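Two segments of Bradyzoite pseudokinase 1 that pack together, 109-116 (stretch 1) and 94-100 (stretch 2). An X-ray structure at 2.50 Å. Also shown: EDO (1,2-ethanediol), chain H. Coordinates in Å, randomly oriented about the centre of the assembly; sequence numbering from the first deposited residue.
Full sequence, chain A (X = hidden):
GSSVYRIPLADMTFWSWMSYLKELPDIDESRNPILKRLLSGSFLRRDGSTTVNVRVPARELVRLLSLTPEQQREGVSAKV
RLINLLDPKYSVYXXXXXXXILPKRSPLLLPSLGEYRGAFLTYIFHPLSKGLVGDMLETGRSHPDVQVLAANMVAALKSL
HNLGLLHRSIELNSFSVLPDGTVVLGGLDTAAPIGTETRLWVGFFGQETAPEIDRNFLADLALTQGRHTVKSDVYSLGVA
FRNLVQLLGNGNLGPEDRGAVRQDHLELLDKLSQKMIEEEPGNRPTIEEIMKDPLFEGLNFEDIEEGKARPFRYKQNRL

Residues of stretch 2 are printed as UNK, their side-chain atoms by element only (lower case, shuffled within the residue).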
# COMPACT_ATOMS: atom_id res chain seq x y z
N LEU A 109 -4.55 3.66 4.06
CA LEU A 109 -4.44 2.80 2.88
C LEU A 109 -4.09 3.67 1.66
O LEU A 109 -4.59 4.80 1.54
CB LEU A 109 -5.75 2.04 2.66
CG LEU A 109 -6.23 1.17 3.83
CD1 LEU A 109 -7.46 0.36 3.45
CD2 LEU A 109 -5.15 0.23 4.34
N LEU A 110 -3.23 3.14 0.77
CA LEU A 110 -2.81 3.84 -0.43
C LEU A 110 -4.06 4.23 -1.23
O LEU A 110 -4.82 3.36 -1.65
CB LEU A 110 -1.88 2.94 -1.24
CG LEU A 110 -1.33 3.51 -2.56
CD1 LEU A 110 -0.40 4.68 -2.28
CD2 LEU A 110 -0.58 2.42 -3.35
N PRO A 111 -4.34 5.53 -1.44
CA PRO A 111 -5.50 5.95 -2.21
C PRO A 111 -5.34 5.79 -3.73
O PRO A 111 -4.24 5.92 -4.24
CB PRO A 111 -5.68 7.43 -1.85
CG PRO A 111 -4.30 7.90 -1.38
CD PRO A 111 -3.57 6.66 -0.92
N SER A 112 -6.46 5.50 -4.40
CA SER A 112 -6.58 5.52 -5.86
C SER A 112 -7.07 6.90 -6.31
O SER A 112 -7.97 7.43 -5.70
CB SER A 112 -7.52 4.44 -6.33
OG SER A 112 -7.79 4.60 -7.71
N LEU A 113 -6.50 7.43 -7.40
CA LEU A 113 -6.97 8.67 -8.04
C LEU A 113 -7.86 8.37 -9.25
O LEU A 113 -8.31 9.30 -9.91
CB LEU A 113 -5.76 9.49 -8.49
CG LEU A 113 -4.79 9.89 -7.39
CD1 LEU A 113 -3.62 10.70 -7.98
CD2 LEU A 113 -5.50 10.69 -6.28
N GLY A 114 -8.08 7.09 -9.55
CA GLY A 114 -8.89 6.69 -10.71
C GLY A 114 -8.42 5.38 -11.32
O GLY A 114 -7.22 5.10 -11.33
N GLU A 115 -9.37 4.61 -11.83
CA GLU A 115 -9.12 3.33 -12.50
C GLU A 115 -9.67 3.42 -13.93
O GLU A 115 -10.78 3.87 -14.13
CB GLU A 115 -9.77 2.17 -11.74
CG GLU A 115 -9.60 2.25 -10.23
CD GLU A 115 -10.48 3.27 -9.50
OE1 GLU A 115 -11.58 3.61 -10.01
OE2 GLU A 115 -10.08 3.72 -8.41
N TYR A 116 -8.88 2.97 -14.91
CA TYR A 116 -9.25 3.06 -16.32
C TYR A 116 -8.83 1.79 -17.06
O TYR A 116 -8.06 1.00 -16.58
CB TYR A 116 -8.63 4.30 -16.96
CG TYR A 116 -9.02 5.59 -16.28
CD1 TYR A 116 -8.33 6.04 -15.17
CD2 TYR A 116 -10.13 6.32 -16.71
CE1 TYR A 116 -8.70 7.20 -14.51
CE2 TYR A 116 -10.48 7.51 -16.09
CZ TYR A 116 -9.77 7.95 -14.98
OH TYR A 116 -10.13 9.11 -14.35
N UNK A 94 -7.78 -5.48 -8.60
CA UNK A 94 -7.38 -4.36 -7.78
C UNK A 94 -8.31 -3.16 -8.03
O UNK A 94 -8.78 -2.53 -7.09
c UNK A 94 -3.88 -2.77 -6.98
c UNK A 94 -5.90 -4.03 -7.99
o UNK A 94 -3.19 -3.23 -7.97
o UNK A 94 -3.40 -2.02 -6.07
c UNK A 94 -5.35 -3.14 -6.89
N UNK A 95 -8.61 -2.78 -9.30
CA UNK A 95 -9.62 -1.75 -9.54
C UNK A 95 -10.96 -2.04 -8.86
O UNK A 95 -11.60 -1.13 -8.30
c UNK A 95 -9.77 -1.76 -11.07
c UNK A 95 -8.39 -2.24 -11.56
c UNK A 95 -7.95 -3.26 -10.53
N UNK A 96 -11.38 -3.31 -8.89
CA UNK A 96 -12.62 -3.71 -8.25
C UNK A 96 -12.57 -3.39 -6.75
O UNK A 96 -13.50 -2.79 -6.22
c UNK A 96 -14.22 -6.14 -6.58
c UNK A 96 -14.17 -5.71 -7.89
c UNK A 96 -16.52 -6.21 -8.09
c UNK A 96 -16.56 -6.65 -6.79
c UNK A 96 -15.39 -6.63 -6.04
c UNK A 96 -12.89 -5.20 -8.49
c UNK A 96 -15.33 -5.75 -8.63
o UNK A 96 -17.72 -7.11 -6.24
N UNK A 97 -11.49 -3.80 -6.05
CA UNK A 97 -11.36 -3.49 -4.62
C UNK A 97 -11.51 -1.99 -4.39
O UNK A 97 -12.24 -1.59 -3.50
c UNK A 97 -8.46 -5.70 -3.20
c UNK A 97 -9.77 -5.44 -3.95
c UNK A 97 -10.91 -6.14 -3.21
c UNK A 97 -10.00 -3.95 -4.08
N UNK A 98 -10.81 -1.17 -5.18
CA UNK A 98 -10.81 0.28 -4.95
C UNK A 98 -12.20 0.86 -5.18
O UNK A 98 -12.59 1.76 -4.44
c UNK A 98 -8.18 1.89 -4.04
c UNK A 98 -7.35 0.21 -5.50
c UNK A 98 -8.40 1.03 -5.11
c UNK A 98 -5.91 1.14 -3.81
c UNK A 98 -6.95 1.95 -3.40
c UNK A 98 -6.12 0.26 -4.86
c UNK A 98 -9.74 0.98 -5.79
o UNK A 98 -4.70 1.21 -3.17
N UNK A 99 -12.94 0.35 -6.18
CA UNK A 99 -14.22 0.95 -6.60
C UNK A 99 -15.40 0.43 -5.76
O UNK A 99 -16.36 1.17 -5.55
c UNK A 99 -14.84 2.41 -11.81
c UNK A 99 -13.53 1.42 -9.01
c UNK A 99 -13.54 0.84 -10.42
n UNK A 99 -15.93 2.64 -12.52
n UNK A 99 -14.71 1.25 -11.17
n UNK A 99 -13.90 3.34 -11.73
c UNK A 99 -14.48 0.67 -8.08
N UNK A 100 -15.35 -0.84 -5.31
CA UNK A 100 -16.52 -1.50 -4.75
C UNK A 100 -16.35 -1.87 -3.27
O UNK A 100 -17.34 -2.14 -2.63
c UNK A 100 -16.84 -2.79 -5.51
c UNK A 100 -17.96 -1.63 -7.53
o UNK A 100 -17.73 -1.05 -8.61
o UNK A 100 -18.99 -1.43 -6.86
c UNK A 100 -16.92 -2.63 -7.01
C1 EDO H . -4.20 -2.82 -12.60
O1 EDO H . -3.78 -1.64 -13.31
C2 EDO H . -3.35 -2.97 -11.34
O2 EDO H . -3.72 -4.11 -10.55
O HOH W 1 -12.21 5.77 -12.76

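Position 94 carries three side-chain carbons in an unbranched run, the third bearing two oxygens. Two carbons leading to a third that forks could be acid or amide by shape alone; element listing settles it, since both terminal atoms are oxygen. None of them comes within 4.5 Å of stretch 1. This is Glu94, with chi1 and chi2 both t; its OE1 accepts a hydrogen bond from O2 of the ethanediol at 2.8 Å.

At position 95 there are three carbons, and the last lies at bonding distance from the backbone N, closing a five-membered ring; its CB lies 4.0 Å from CB of Glu115. Only proline closes such a ring, so this is Pro95. The contact is nonpolar and falls at the point where the two backbones are also near, CA to CA 5.9 Å between Glu115 and Pro95.

Position 96 shows one carbon, then a six-carbon ring bearing one oxygen. Its CA-to-CB bond points away from stretch 1, and the side chain stays 8.3 Å or more from it, so the ring takes no part in the contact. A phenol identifies Tyr96.

Position 97 has four carbons, forked at the second, with no heteroatom. It is buried but out of reach of stretch 1. The fork beyond the first carbon excludes isoleucine, which branches at CB, and fixes Leu97.

Position 98 again has one carbon and a six-carbon ring with one oxygen, but here CA-to-CB points toward stretch 1. The oxygen sits 2.6 Å from O of Leu110, and a ring carbon approaches CB of Ser112 at 3.5 Å. The residue is Tyr98. Its OH donates the hydrogen bond to Leu110 O, which lies at the ring edge near the ring plane. Ser112 CB instead covers one face, 3.9 Å from the centroid of the Tyr98 ring and 26° off the normal, a CH-pi contact.

Position 99 contains three carbons, a nitrogen, then a carbon carrying two more nitrogens. CA-to-CB points sideways, yet the end of the side chain comes nearer: one of the terminal nitrogens of position 99 lies 2.9 Å from OE1 of Glu115. That guanidinium defines Arg99. The nitrogen is NH1, which donates to Glu115 OE1 with an N-H...acceptor angle of 157°, forming a salt bridge. Water 1 adds a second route, donating to Glu115 O at 2.7 Å and accepting a weak bond from Arg99 NH1 at 3.1 Å.

Position 100 has three carbons, the third with two oxygens, and is out of reach of stretch 1; hence Glu100.

The contact, burying 309 Å² in all, rests chiefly on Tyr98 and Glu115, which reach toward the opposing stretch. Tyr98 satisfies a loop carbonyl while its face packs on Ser112. Glu115 uses its two oxygens differently: OE1 meets Arg99, whereas OE2 accepts from OG of Ser112 at 2.6 Å. Ser112 OG in turn accepts from N of Gly114 at 3.1 Å, so the serine joins the polar network within stretch 1 to the aromatic packing across the interface.

Stretch 2, residues 94-100: EPYLYRE
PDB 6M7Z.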